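Local atomic coordinates of NADPH-flavin oxidoreductase (PDB entry 1BKJ), a protein that catalyses the NADPH-dependent reduction of FMN to FMNH2 as a homodimer, and so supplies reduced flavin to luciferase for bioluminescence. Residues D187-Y192 / S210-E215; N134-V139 / S149-G154. All coordinates share one frame; numbering follows the deposited sequence.

Contact 1 of 2, residues D187-Y192 / S210-E215; sequences DDIQSY and STWSQE
Helix 186-199 meets the first turn of helix 212-220 through Ile-189 and Tyr-192 on one side and Trp-212 and Ser-213 on the other, and the CA atoms come nearest at Ile-189 and Ser-213, 7.3 Å apart. The centre of the contact is a T-shaped aromatic pair. The edge of the Tyr-192 ring points at one face of the Trp-212 indole, with the planes at 76°. Tyr-192 CE2 comes down over the indole and lies 3.6 Å from Trp-212 CD2. Tyr-192 CD2 sits 3.7 Å from Trp-212 CE3. Both aromatic side chains leave their helices with CG anti to the backbone N (chi1 -176° for Tyr-192, 175° for Trp-212), which turns the two rings toward each other. Beside them, Ile-189 CG2 packs 3.8 Å from Ser-213 CB. Ile-189 CD1 reaches the indole more loosely, 4.4 Å from Trp-212 CZ3.

The polar ends are hydrogen-bonded elsewhere. Tyr-192 OH is hydrogen-bonded to Pro-168 O and to Gln-44 NE2 of the second subunit. Trp-212 NE1 is hydrogen-bonded to Met-42 O of that subunit, and Ser-213 OG to Asp-193 OD2. Thr-211 is the N-cap of helix 212-220, with a weak capping bond from Gln-214 N.

No hydrogen bond joins the two segments. They meet by ring and methyl packing, while the aromatic polar groups tie the pair to the dimer partner and, through Pro-168, to a segment that binds FMN.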
loop_
_atom_site.group_PDB
_atom_site.type_symbol
_atom_site.label_atom_id
_atom_site.label_comp_id
_atom_site.label_asym_id
_atom_site.label_seq_id
_atom_site.Cartn_x
_atom_site.Cartn_y
_atom_site.Cartn_z
ATOM N N ASP A 187 -6.915 18.457 -21.830
ATOM C CA ASP A 187 -7.988 19.388 -21.441
ATOM C C ASP A 187 -8.501 19.047 -20.028
ATOM O O ASP A 187 -9.037 19.914 -19.330
ATOM C CB ASP A 187 -9.168 19.334 -22.428
ATOM C CG ASP A 187 -8.846 19.931 -23.812
ATOM O OD1 ASP A 187 -7.749 20.516 -24.017
ATOM O OD2 ASP A 187 -9.727 19.816 -24.700
ATOM N N ASP A 188 -8.325 17.782 -19.625
ATOM C CA ASP A 188 -8.724 17.294 -18.300
ATOM C C ASP A 188 -7.729 17.741 -17.240
ATOM O O ASP A 188 -8.109 18.001 -16.097
ATOM C CB ASP A 188 -8.824 15.772 -18.297
ATOM C CG ASP A 188 -10.083 15.271 -18.970
ATOM O OD1 ASP A 188 -11.167 15.861 -18.733
ATOM O OD2 ASP A 188 -9.989 14.275 -19.723
ATOM N N ILE A 189 -6.465 17.845 -17.645
ATOM C CA ILE A 189 -5.380 18.288 -16.779
ATOM C C ILE A 189 -5.516 19.800 -16.546
ATOM O O ILE A 189 -5.298 20.268 -15.428
ATOM C CB ILE A 189 -3.992 17.914 -17.389
ATOM C CG1 ILE A 189 -3.848 16.386 -17.496
ATOM C CG2 ILE A 189 -2.843 18.496 -16.579
ATOM C CD1 ILE A 189 -4.006 15.590 -16.181
ATOM N N GLN A 190 -5.951 20.533 -17.584
ATOM C CA GLN A 190 -6.153 21.992 -17.527
ATOM C C GLN A 190 -7.333 22.361 -16.618
ATOM O O GLN A 190 -7.267 23.354 -15.889
ATOM C CB GLN A 190 -6.351 22.573 -18.939
ATOM N N SER A 191 -8.367 21.516 -16.620
ATOM C CA SER A 191 -9.559 21.689 -15.787
ATOM C C SER A 191 -9.236 21.399 -14.331
ATOM O O SER A 191 -9.739 22.079 -13.439
ATOM C CB SER A 191 -10.673 20.762 -16.238
ATOM O OG SER A 191 -11.019 21.037 -17.583
ATOM N N TYR A 192 -8.385 20.390 -14.109
ATOM C CA TYR A 192 -7.943 20.008 -12.769
ATOM C C TYR A 192 -7.035 21.094 -12.173
ATOM O O TYR A 192 -7.135 21.394 -10.979
ATOM C CB TYR A 192 -7.238 18.639 -12.772
ATOM C CG TYR A 192 -6.840 18.165 -11.389
ATOM C CD1 TYR A 192 -7.790 18.069 -10.348
ATOM C CD2 TYR A 192 -5.500 17.881 -11.089
ATOM C CE1 TYR A 192 -7.395 17.712 -9.027
ATOM C CE2 TYR A 192 -5.104 17.512 -9.786
ATOM C CZ TYR A 192 -6.046 17.435 -8.762
ATOM O OH TYR A 192 -5.629 17.113 -7.485
ATOM N N SER A 210 2.140 28.964 -9.391
ATOM C CA SER A 210 2.429 27.674 -10.018
ATOM C C SER A 210 1.280 26.650 -9.883
ATOM O O SER A 210 0.778 26.392 -8.782
ATOM C CB SER A 210 3.727 27.094 -9.447
ATOM O OG SER A 210 4.187 25.990 -10.218
ATOM N N THR A 211 0.907 26.052 -11.017
ATOM C CA THR A 211 -0.174 25.056 -11.099
ATOM C C THR A 211 0.246 23.632 -10.655
ATOM O O THR A 211 1.446 23.352 -10.556
ATOM C CB THR A 211 -0.756 24.982 -12.542
ATOM O OG1 THR A 211 0.230 24.460 -13.441
ATOM C CG2 THR A 211 -1.203 26.363 -13.031
ATOM N N TRP A 212 -0.731 22.741 -10.428
ATOM C CA TRP A 212 -0.483 21.347 -10.009
ATOM C C TRP A 212 0.419 20.591 -10.990
ATOM O O TRP A 212 1.399 19.976 -10.571
ATOM C CB TRP A 212 -1.801 20.562 -9.810
ATOM C CG TRP A 212 -1.603 19.054 -9.493
ATOM C CD1 TRP A 212 -1.269 18.510 -8.285
ATOM C CD2 TRP A 212 -1.641 17.958 -10.428
ATOM N NE1 TRP A 212 -1.083 17.152 -8.405
ATOM C CE2 TRP A 212 -1.302 16.778 -9.703
ATOM C CE3 TRP A 212 -1.919 17.847 -11.810
ATOM C CZ2 TRP A 212 -1.237 15.503 -10.310
ATOM C CZ3 TRP A 212 -1.853 16.573 -12.428
ATOM C CH2 TRP A 212 -1.511 15.419 -11.668
ATOM N N SER A 213 0.066 20.620 -12.278
ATOM C CA SER A 213 0.838 19.930 -13.308
ATOM C C SER A 213 2.246 20.453 -13.455
ATOM O O SER A 213 3.163 19.665 -13.665
ATOM C CB SER A 213 0.106 19.926 -14.657
ATOM O OG SER A 213 -0.036 21.225 -15.198
ATOM N N GLN A 214 2.423 21.762 -13.258
ATOM C CA GLN A 214 3.740 22.393 -13.348
ATOM C C GLN A 214 4.578 22.059 -12.113
ATOM O O GLN A 214 5.793 21.896 -12.226
ATOM C CB GLN A 214 3.623 23.910 -13.532
ATOM N N GLU A 215 3.915 21.887 -10.963
ATOM C CA GLU A 215 4.580 21.548 -9.697
ATOM C C GLU A 215 5.065 20.087 -9.673
ATOM O O GLU A 215 6.253 19.844 -9.457
ATOM C CB GLU A 215 3.652 21.812 -8.506
#

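Contact 2 of 2, residues N134-V139 / S149-G154; sequences NSAAQV and SAVLFG
In the nitroreductase-family core, the short helix 136-142 packs on strand 149-158 of the antiparallel sheet, and Val-151 meets Ala-136 and Val-139. The nearest CA pair is Ala-136 and Val-151, 6.8 Å apart. All three touching residues are buried, and no hydrogen bond joins the two segments. Val-151 projects from the strand toward the helix and touches it with both methyls. Val-151 CG2 lies 4.0 Å from Val-139 CG1, and these two valine side chains cross at about a right angle. The other methyl faces Ala-136 instead. Val-151 CG1 is 3.9 Å from Ala-136 O and 4.4 Å from Ala-136 CB. The first torsion of Val-151 (chi1 56°) sets CG1 between its own backbone N and carbonyl carbon and CG2 anti to the N. This turns CG1 to Ala-136 and CG2 to Val-139.

The strand lies between 75-82 and 125-129, and just beyond Val-151 it carries a classic beta bulge, where Leu-152 and Phe-153 both face Phe-79.

Val-139 also packs on Leu-60 and Phe-63 of helix 54-63. Ala-136 touches Tyr-231 of helix 228-234, and the Tyr-231 OH is hydrogen-bonded to Val-151 N. Within helix 136-142, Val-139 N is hydrogen-bonded to Ser-135 O at 3.1 Å, in the first turn.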
loop_
_atom_site.group_PDB
_atom_site.type_symbol
_atom_site.label_atom_id
_atom_site.label_comp_id
_atom_site.label_asym_id
_atom_site.label_seq_id
_atom_site.Cartn_x
_atom_site.Cartn_y
_atom_site.Cartn_z
ATOM N N ASN A 134 14.530 10.327 2.572
ATOM C CA ASN A 134 15.602 11.212 2.116
ATOM C C ASN A 134 16.869 11.086 3.009
ATOM O O ASN A 134 17.980 11.401 2.583
ATOM C CB ASN A 134 15.094 12.658 1.992
ATOM C CG ASN A 134 15.921 13.479 1.014
ATOM O OD1 ASN A 134 16.213 13.029 -0.105
ATOM N ND2 ASN A 134 16.355 14.662 1.447
ATOM N N SER A 135 16.680 10.540 4.212
ATOM C CA SER A 135 17.743 10.275 5.190
ATOM C C SER A 135 17.594 8.809 5.635
ATOM O O SER A 135 17.765 8.487 6.814
ATOM C CB SER A 135 17.586 11.195 6.402
ATOM O OG SER A 135 17.917 12.535 6.082
ATOM N N ALA A 136 17.315 7.924 4.672
ATOM C CA ALA A 136 17.082 6.490 4.912
ATOM C C ALA A 136 18.105 5.728 5.759
ATOM O O ALA A 136 17.726 5.135 6.762
ATOM C CB ALA A 136 16.837 5.771 3.600
ATOM N N ALA A 137 19.388 5.806 5.398
ATOM C CA ALA A 137 20.472 5.125 6.125
ATOM C C ALA A 137 20.602 5.592 7.588
ATOM O O ALA A 137 20.813 4.774 8.490
ATOM C CB ALA A 137 21.797 5.301 5.391
ATOM N N GLN A 138 20.399 6.889 7.826
ATOM C CA GLN A 138 20.470 7.447 9.176
ATOM C C GLN A 138 19.283 7.025 10.057
ATOM O O GLN A 138 19.467 6.715 11.231
ATOM C CB GLN A 138 20.586 8.967 9.119
ATOM C CG GLN A 138 21.801 9.491 8.336
ATOM C CD GLN A 138 21.412 10.015 6.956
ATOM O OE1 GLN A 138 21.115 9.242 6.027
ATOM N NE2 GLN A 138 21.378 11.347 6.822
ATOM N N VAL A 139 18.081 6.972 9.472
ATOM C CA VAL A 139 16.854 6.552 10.177
ATOM C C VAL A 139 16.964 5.054 10.512
ATOM O O VAL A 139 16.635 4.638 11.623
ATOM C CB VAL A 139 15.583 6.819 9.300
ATOM C CG1 VAL A 139 14.319 6.192 9.910
ATOM C CG2 VAL A 139 15.383 8.297 9.134
ATOM N N SER A 149 15.729 -5.842 6.163
ATOM C CA SER A 149 14.747 -4.901 6.682
ATOM C C SER A 149 15.084 -3.507 6.172
ATOM O O SER A 149 16.255 -3.161 6.077
ATOM C CB SER A 149 14.819 -4.921 8.218
ATOM O OG SER A 149 13.737 -4.241 8.811
ATOM N N ALA A 150 14.063 -2.699 5.882
ATOM C CA ALA A 150 14.257 -1.324 5.390
ATOM C C ALA A 150 13.103 -0.416 5.785
ATOM O O ALA A 150 11.982 -0.882 5.916
ATOM C CB ALA A 150 14.410 -1.311 3.880
ATOM N N VAL A 151 13.383 0.876 5.972
ATOM C CA VAL A 151 12.354 1.857 6.332
ATOM C C VAL A 151 11.632 2.330 5.071
ATOM O O VAL A 151 12.260 2.480 4.021
ATOM C CB VAL A 151 12.946 3.080 7.157
ATOM C CG1 VAL A 151 14.078 3.766 6.421
ATOM C CG2 VAL A 151 11.853 4.113 7.475
ATOM N N LEU A 152 10.312 2.486 5.168
ATOM C CA LEU A 152 9.499 2.963 4.063
ATOM C C LEU A 152 8.870 4.318 4.348
ATOM O O LEU A 152 9.017 5.240 3.558
ATOM C CB LEU A 152 8.429 1.949 3.684
ATOM C CG LEU A 152 8.877 0.696 2.935
ATOM C CD1 LEU A 152 7.640 -0.078 2.597
ATOM C CD2 LEU A 152 9.657 1.024 1.651
ATOM N N PHE A 153 8.118 4.430 5.440
ATOM C CA PHE A 153 7.492 5.696 5.801
ATOM C C PHE A 153 7.080 5.688 7.261
ATOM O O PHE A 153 7.026 4.638 7.890
ATOM C CB PHE A 153 6.268 6.017 4.898
ATOM C CG PHE A 153 5.221 4.927 4.851
ATOM C CD1 PHE A 153 4.205 4.857 5.828
ATOM C CD2 PHE A 153 5.262 3.935 3.854
ATOM C CE1 PHE A 153 3.258 3.820 5.823
ATOM C CE2 PHE A 153 4.317 2.878 3.836
ATOM C CZ PHE A 153 3.311 2.822 4.824
ATOM N N GLY A 154 6.768 6.874 7.767
ATOM C CA GLY A 154 6.288 7.024 9.123
ATOM C C GLY A 154 4.829 7.453 9.086
ATOM O O GLY A 154 4.249 7.623 8.002
#

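Both contacts are buried, but in different places. The centre of contact 2 lies about 12 Å from the centre of the chain, and this contact joins a helix to the sheet. The centre of contact 1 lies about 25 Å out; it joins two helices and is buried with the help of the second subunit. They share no helix or strand; their centres are about 31 Å apart, and their nearest atoms about 15 Å. Neither has a hydrogen bond between its segments. Contact 2 uses small aliphatic groups, whereas contact 1 rests on an aromatic pair whose polar ends bond beyond it. Tyr-192 is about 8 Å from a bound FMN and Val-151 about 11 Å, side chain to ligand.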